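Side-chain contacts in probable chitinase (Chromobacterium violaceum, PDB 5JH8), which probably binds and hydrolyses chitin as a family 18 glycoside hydrolase built on a TIM-barrel fold: residues A[294-299]-A[304-309]; A[82-87]-A[124-129]. All blocks are in the same frame, centred on the assembly; numbering follows the deposited sequence.

Contact 1. Residues A[294-299]-A[304-309]. With HIS (histidine), chain F; 6KY ((2S)-2-(dimethylamino)-4-(methylselanyl)butanoic acid), chain E.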
# COMPACT_ATOMS: atom_id res chain seq x y z
N THR A 294 9.42 -1.04 5.07
CA THR A 294 8.40 -0.07 4.74
C THR A 294 7.95 -0.27 3.30
O THR A 294 8.61 -0.95 2.52
CB THR A 294 8.90 1.36 5.00
OG1 THR A 294 7.82 2.28 4.98
CG2 THR A 294 9.98 1.81 4.01
N SER A 295 6.84 0.34 2.96
CA SER A 295 6.28 0.31 1.63
C SER A 295 5.82 1.72 1.27
O SER A 295 5.33 2.46 2.14
CB SER A 295 5.13 -0.69 1.54
OG SER A 295 4.03 -0.36 2.38
N LEU A 296 6.02 2.09 0.00
CA LEU A 296 5.82 3.46 -0.47
C LEU A 296 4.81 3.43 -1.61
O LEU A 296 5.01 2.69 -2.58
CB LEU A 296 7.13 4.08 -0.96
CG LEU A 296 8.32 4.16 0.04
CD1 LEU A 296 7.95 4.73 1.40
CD2 LEU A 296 9.04 2.82 0.22
N TYR A 297 3.77 4.24 -1.52
CA TYR A 297 2.72 4.24 -2.52
C TYR A 297 2.61 5.64 -3.10
O TYR A 297 2.14 6.55 -2.41
CB TYR A 297 1.36 3.80 -1.92
CG TYR A 297 0.37 3.49 -3.01
CD1 TYR A 297 -0.42 4.49 -3.56
CD2 TYR A 297 0.31 2.24 -3.58
CE1 TYR A 297 -1.28 4.23 -4.60
CE2 TYR A 297 -0.53 1.98 -4.65
CZ TYR A 297 -1.32 3.00 -5.16
OH TYR A 297 -2.19 2.80 -6.20
N ALA A 298 3.00 5.87 -4.37
CA ALA A 298 3.47 4.92 -5.37
C ALA A 298 4.43 5.67 -6.33
O ALA A 298 4.45 6.89 -6.40
CB ALA A 298 2.32 4.34 -6.16
N LEU A 299 5.20 4.89 -7.08
CA LEU A 299 6.14 5.43 -8.05
C LEU A 299 5.42 6.29 -9.09
O LEU A 299 4.41 5.90 -9.67
CB LEU A 299 6.88 4.29 -8.74
CG LEU A 299 7.86 3.51 -7.86
CD1 LEU A 299 8.21 2.20 -8.55
CD2 LEU A 299 9.16 4.28 -7.55
N ASP A 304 12.79 13.72 -5.81
CA ASP A 304 13.98 13.21 -5.13
C ASP A 304 13.90 13.40 -3.62
O ASP A 304 14.42 12.57 -2.87
CB ASP A 304 15.24 13.90 -5.66
CG ASP A 304 15.58 13.54 -7.09
OD1 ASP A 304 14.91 12.69 -7.71
OD2 ASP A 304 16.56 14.14 -7.58
N ALA A 305 13.23 14.45 -3.15
CA ALA A 305 13.17 14.70 -1.72
C ALA A 305 12.38 13.64 -0.98
O ALA A 305 12.63 13.40 0.20
CB ALA A 305 12.57 16.07 -1.42
N PHE A 306 11.42 13.00 -1.64
CA PHE A 306 10.68 11.92 -1.01
C PHE A 306 11.61 10.78 -0.64
O PHE A 306 11.63 10.32 0.51
CB PHE A 306 9.58 11.43 -1.95
CG PHE A 306 8.77 10.30 -1.37
CD1 PHE A 306 7.75 10.57 -0.48
CD2 PHE A 306 9.02 8.98 -1.72
CE1 PHE A 306 7.00 9.54 0.06
CE2 PHE A 306 8.26 7.95 -1.19
CZ PHE A 306 7.23 8.25 -0.31
N TRP A 307 12.38 10.29 -1.61
CA TRP A 307 13.27 9.18 -1.34
C TRP A 307 14.42 9.57 -0.41
O TRP A 307 14.87 8.73 0.37
CB TRP A 307 13.75 8.54 -2.64
CG TRP A 307 12.65 7.77 -3.31
CD1 TRP A 307 11.93 8.14 -4.41
CD2 TRP A 307 12.12 6.50 -2.90
NE1 TRP A 307 10.98 7.19 -4.70
CE2 TRP A 307 11.09 6.17 -3.80
CE3 TRP A 307 12.41 5.63 -1.85
CZ2 TRP A 307 10.36 4.99 -3.69
CZ3 TRP A 307 11.69 4.46 -1.74
CH2 TRP A 307 10.69 4.15 -2.66
N ALA A 308 14.88 10.81 -0.46
CA ALA A 308 15.89 11.24 0.51
C ALA A 308 15.33 11.14 1.93
O ALA A 308 16.05 10.74 2.85
CB ALA A 308 16.34 12.67 0.19
N ALA A 309 14.07 11.52 2.12
CA ALA A 309 13.45 11.44 3.43
C ALA A 309 13.25 10.00 3.89
O ALA A 309 13.50 9.67 5.06
CB ALA A 309 12.13 12.20 3.42
N HIS F . -5.38 2.12 -3.49
CA HIS F . -4.82 1.25 -4.52
C HIS F . -5.78 1.14 -5.69
O HIS F . -6.99 1.37 -5.57
CB HIS F . -4.51 -0.13 -3.93
CG HIS F . -3.36 -0.15 -2.97
ND1 HIS F . -2.70 -1.30 -2.62
CD2 HIS F . -2.76 0.85 -2.28
CE1 HIS F . -1.74 -1.01 -1.77
NE2 HIS F . -1.77 0.28 -1.53
OXT HIS F . -5.35 0.84 -6.81
N 6KY E . -5.05 5.11 -1.95
CA 6KY E . -6.11 4.23 -2.55
C 6KY E . -5.53 3.43 -3.69
O 6KY E . -5.17 4.00 -4.72
CB 6KY E . -7.36 5.01 -3.01
CG 6KY E . -8.08 5.70 -1.83
SE 6KY E . -9.75 6.59 -2.33
CE 6KY E . -8.94 8.13 -3.20
CN1 6KY E . -4.69 6.27 -2.78
CN2 6KY E . -3.81 4.37 -1.62
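Leu296 on the strand reaches Trp307 and Phe306 on the helix 304-309; its CB and CG meet both rings, and the two methyls then go one to each. CB already lies 3.9 Å from Trp307 CH2 and 4.0 Å from Phe306 CE2. CG sits 3.6 Å from Trp307 CH2. From there the branches part: CD2 meets the six-membered part of the indole obliquely, 3.6 Å from CH2 of Trp307, whereas CD1 turns to the phenyl ring, 4.0 Å from CZ of Phe306. With CG of Leu296 anti to its own carbonyl carbon (chi1 -58°), the fork opens onto both rings, which a branched aliphatic chain fills well. Leu299 adds a lighter touch, its CD2 4.1 Å from Trp307 CZ2, the two side chains crossing at about a right angle.

The rings are themselves in contact, CD2 of Phe306 lying over one face of the indole toward its rim. Trp307 suits this place because its large apolar six-membered ring reaches both leucines while NE1 is hydrogen-bonded to Glu302; Phe306 meets Trp234 edge-to-face.

Tyr297, next along the strand, points away from the helix. Its first torsion (chi1 -167°) carries the ring into the pocket, where CD2 of the bound histidine lies over one ring face, 3.4 Å from Tyr297 CE2. Ala298 CB covers the opposite face, after a cis peptide bond between Tyr297 and Ala298, and the hydroxyl is hydrogen-bonded to Tyr11. Alternating side chains thus give the strand a ligand side and a helix side, the arrangement of a TIM barrel, in which a strand of the inner wall packs outward on a surrounding helix and presents the pocket at its C-terminal end.

Contact 2. Residues A[82-87]-A[124-129]; sequences HAVSTS and SHFIQV
Helix 78-85 comes close to helix 120-135 at Ser85, whose CA is 5.0 Å from CA of Phe126. So near an approach suits a small residue, and Ser85 supplies one: its OG lies 3.8 Å from CB of Phe126. That hydroxyl is hydrogen-bonded to the carbonyl O of Ala81, one turn back in its own helix, which lets a polar group sit buried against an apolar neighbour.

Phe126 meets both partners and has the largest share of the contact. With CG anti to the backbone N (chi1 165°), its ring is carried past Ser85 OG, which is oblique to it, and turns a face to Val84. The CG1 methyl of Val84 lies over that face, 3.8 Å from the ring centroid of Phe126 and 23° off the ring normal, a CH-pi contact. It is displaced toward the rim, with Phe126 CZ nearest at 3.5 Å. A beta-branched valine suits the spot, since its methyl is held close to the helix backbone. Val93 of helix 89-96 also touches the Phe126 side chain, and Ala92 touches Val84.

Helix 78-85 follows strand 63-68 and helix 120-135 follows the adjacent parallel strand 107-111, so the contact joins helices of neighbouring strands in the outer layer of a TIM barrel.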
# COMPACT_ATOMS: atom_id res chain seq x y z
N HIS A 82 -14.43 -13.74 -2.31
CA HIS A 82 -15.14 -14.90 -1.76
C HIS A 82 -14.90 -16.15 -2.60
O HIS A 82 -14.58 -17.22 -2.07
CB HIS A 82 -16.63 -14.60 -1.68
CG HIS A 82 -17.43 -15.79 -1.27
ND1 HIS A 82 -17.49 -16.23 0.03
CD2 HIS A 82 -18.16 -16.66 -2.00
CE1 HIS A 82 -18.24 -17.31 0.09
NE2 HIS A 82 -18.66 -17.60 -1.13
N ALA A 83 -15.06 -16.03 -3.92
CA ALA A 83 -14.91 -17.18 -4.81
C ALA A 83 -13.49 -17.74 -4.76
O ALA A 83 -13.30 -18.95 -4.61
CB ALA A 83 -15.30 -16.77 -6.23
N VAL A 84 -12.48 -16.87 -4.87
CA VAL A 84 -11.09 -17.30 -4.82
C VAL A 84 -10.78 -17.99 -3.50
O VAL A 84 -9.97 -18.92 -3.45
CB VAL A 84 -10.19 -16.06 -5.06
CG1 VAL A 84 -8.75 -16.30 -4.62
CG2 VAL A 84 -10.29 -15.65 -6.52
N SER A 85 -11.40 -17.53 -2.42
CA SER A 85 -11.13 -18.09 -1.11
C SER A 85 -11.91 -19.36 -0.83
O SER A 85 -11.66 -20.02 0.18
CB SER A 85 -11.46 -17.07 -0.02
OG SER A 85 -10.66 -15.91 -0.12
N THR A 86 -12.86 -19.72 -1.69
CA THR A 86 -13.69 -20.90 -1.45
C THR A 86 -13.69 -21.79 -2.69
O THR A 86 -12.79 -22.63 -2.87
CB THR A 86 -15.11 -20.51 -1.01
OG1 THR A 86 -15.76 -19.74 -2.02
CG2 THR A 86 -15.09 -19.72 0.28
N SER A 87 -14.67 -21.60 -3.57
CA SER A 87 -14.91 -22.54 -4.66
C SER A 87 -13.75 -22.61 -5.65
O SER A 87 -13.52 -23.67 -6.24
CB SER A 87 -16.21 -22.19 -5.38
OG SER A 87 -16.20 -20.85 -5.84
N SER A 124 -8.42 -16.09 5.41
CA SER A 124 -7.27 -16.58 6.15
C SER A 124 -6.84 -17.93 5.62
O SER A 124 -5.64 -18.19 5.48
CB SER A 124 -7.63 -16.71 7.63
OG SER A 124 -7.87 -15.43 8.16
N HIS A 125 -7.81 -18.81 5.34
CA HIS A 125 -7.49 -20.14 4.86
C HIS A 125 -6.85 -20.08 3.48
O HIS A 125 -5.85 -20.76 3.23
CB HIS A 125 -8.74 -21.02 4.85
CG HIS A 125 -8.47 -22.42 4.42
ND1 HIS A 125 -8.86 -22.90 3.19
CD2 HIS A 125 -7.80 -23.43 5.02
CE1 HIS A 125 -8.47 -24.15 3.06
NE2 HIS A 125 -7.83 -24.51 4.16
N PHE A 126 -7.40 -19.25 2.59
CA PHE A 126 -6.79 -19.06 1.27
C PHE A 126 -5.34 -18.64 1.39
O PHE A 126 -4.47 -19.19 0.71
CB PHE A 126 -7.61 -18.03 0.49
CG PHE A 126 -6.92 -17.49 -0.74
CD1 PHE A 126 -6.58 -18.30 -1.81
CD2 PHE A 126 -6.61 -16.13 -0.84
CE1 PHE A 126 -5.95 -17.76 -2.93
CE2 PHE A 126 -5.98 -15.61 -1.95
CZ PHE A 126 -5.65 -16.42 -2.99
N ILE A 127 -5.06 -17.67 2.26
CA ILE A 127 -3.70 -17.18 2.44
C ILE A 127 -2.81 -18.25 3.06
O ILE A 127 -1.63 -18.37 2.69
CB ILE A 127 -3.75 -15.86 3.25
CG1 ILE A 127 -4.41 -14.76 2.40
CG2 ILE A 127 -2.37 -15.46 3.72
CD1 ILE A 127 -3.77 -14.49 1.04
N GLN A 128 -3.33 -19.06 3.98
CA GLN A 128 -2.55 -20.18 4.51
C GLN A 128 -2.13 -21.15 3.41
O GLN A 128 -0.96 -21.56 3.32
CB GLN A 128 -3.39 -20.92 5.56
CG GLN A 128 -3.57 -20.16 6.86
CD GLN A 128 -4.65 -20.75 7.75
OE1 GLN A 128 -5.44 -21.60 7.33
NE2 GLN A 128 -4.72 -20.27 8.98
N VAL A 129 -3.09 -21.55 2.58
CA VAL A 129 -2.81 -22.51 1.51
C VAL A 129 -1.86 -21.90 0.49
O VAL A 129 -0.92 -22.54 0.04
CB VAL A 129 -4.13 -22.98 0.88
CG1 VAL A 129 -3.88 -23.86 -0.34
CG2 VAL A 129 -4.99 -23.70 1.90

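How the contacts relate
Along the chain contact 2 closes before contact 1 opens, and the two lie on opposite sides of the chain's centre. Their centres are 32 Å apart and their nearest atoms about 16 Å, so they do not touch. They share no helix or strand: contact 1 joins strand 293-297 to helix 304-309, near the C-terminus, whereas contact 2 joins helices 78-85 and 120-135, earlier in the sequence. Both nevertheless belong to the same barrel architecture. One packs the inner wall onto a helix and borders the ligand pocket through Tyr297; the other packs helix on helix at the periphery, contributing no residue to either ligand pocket.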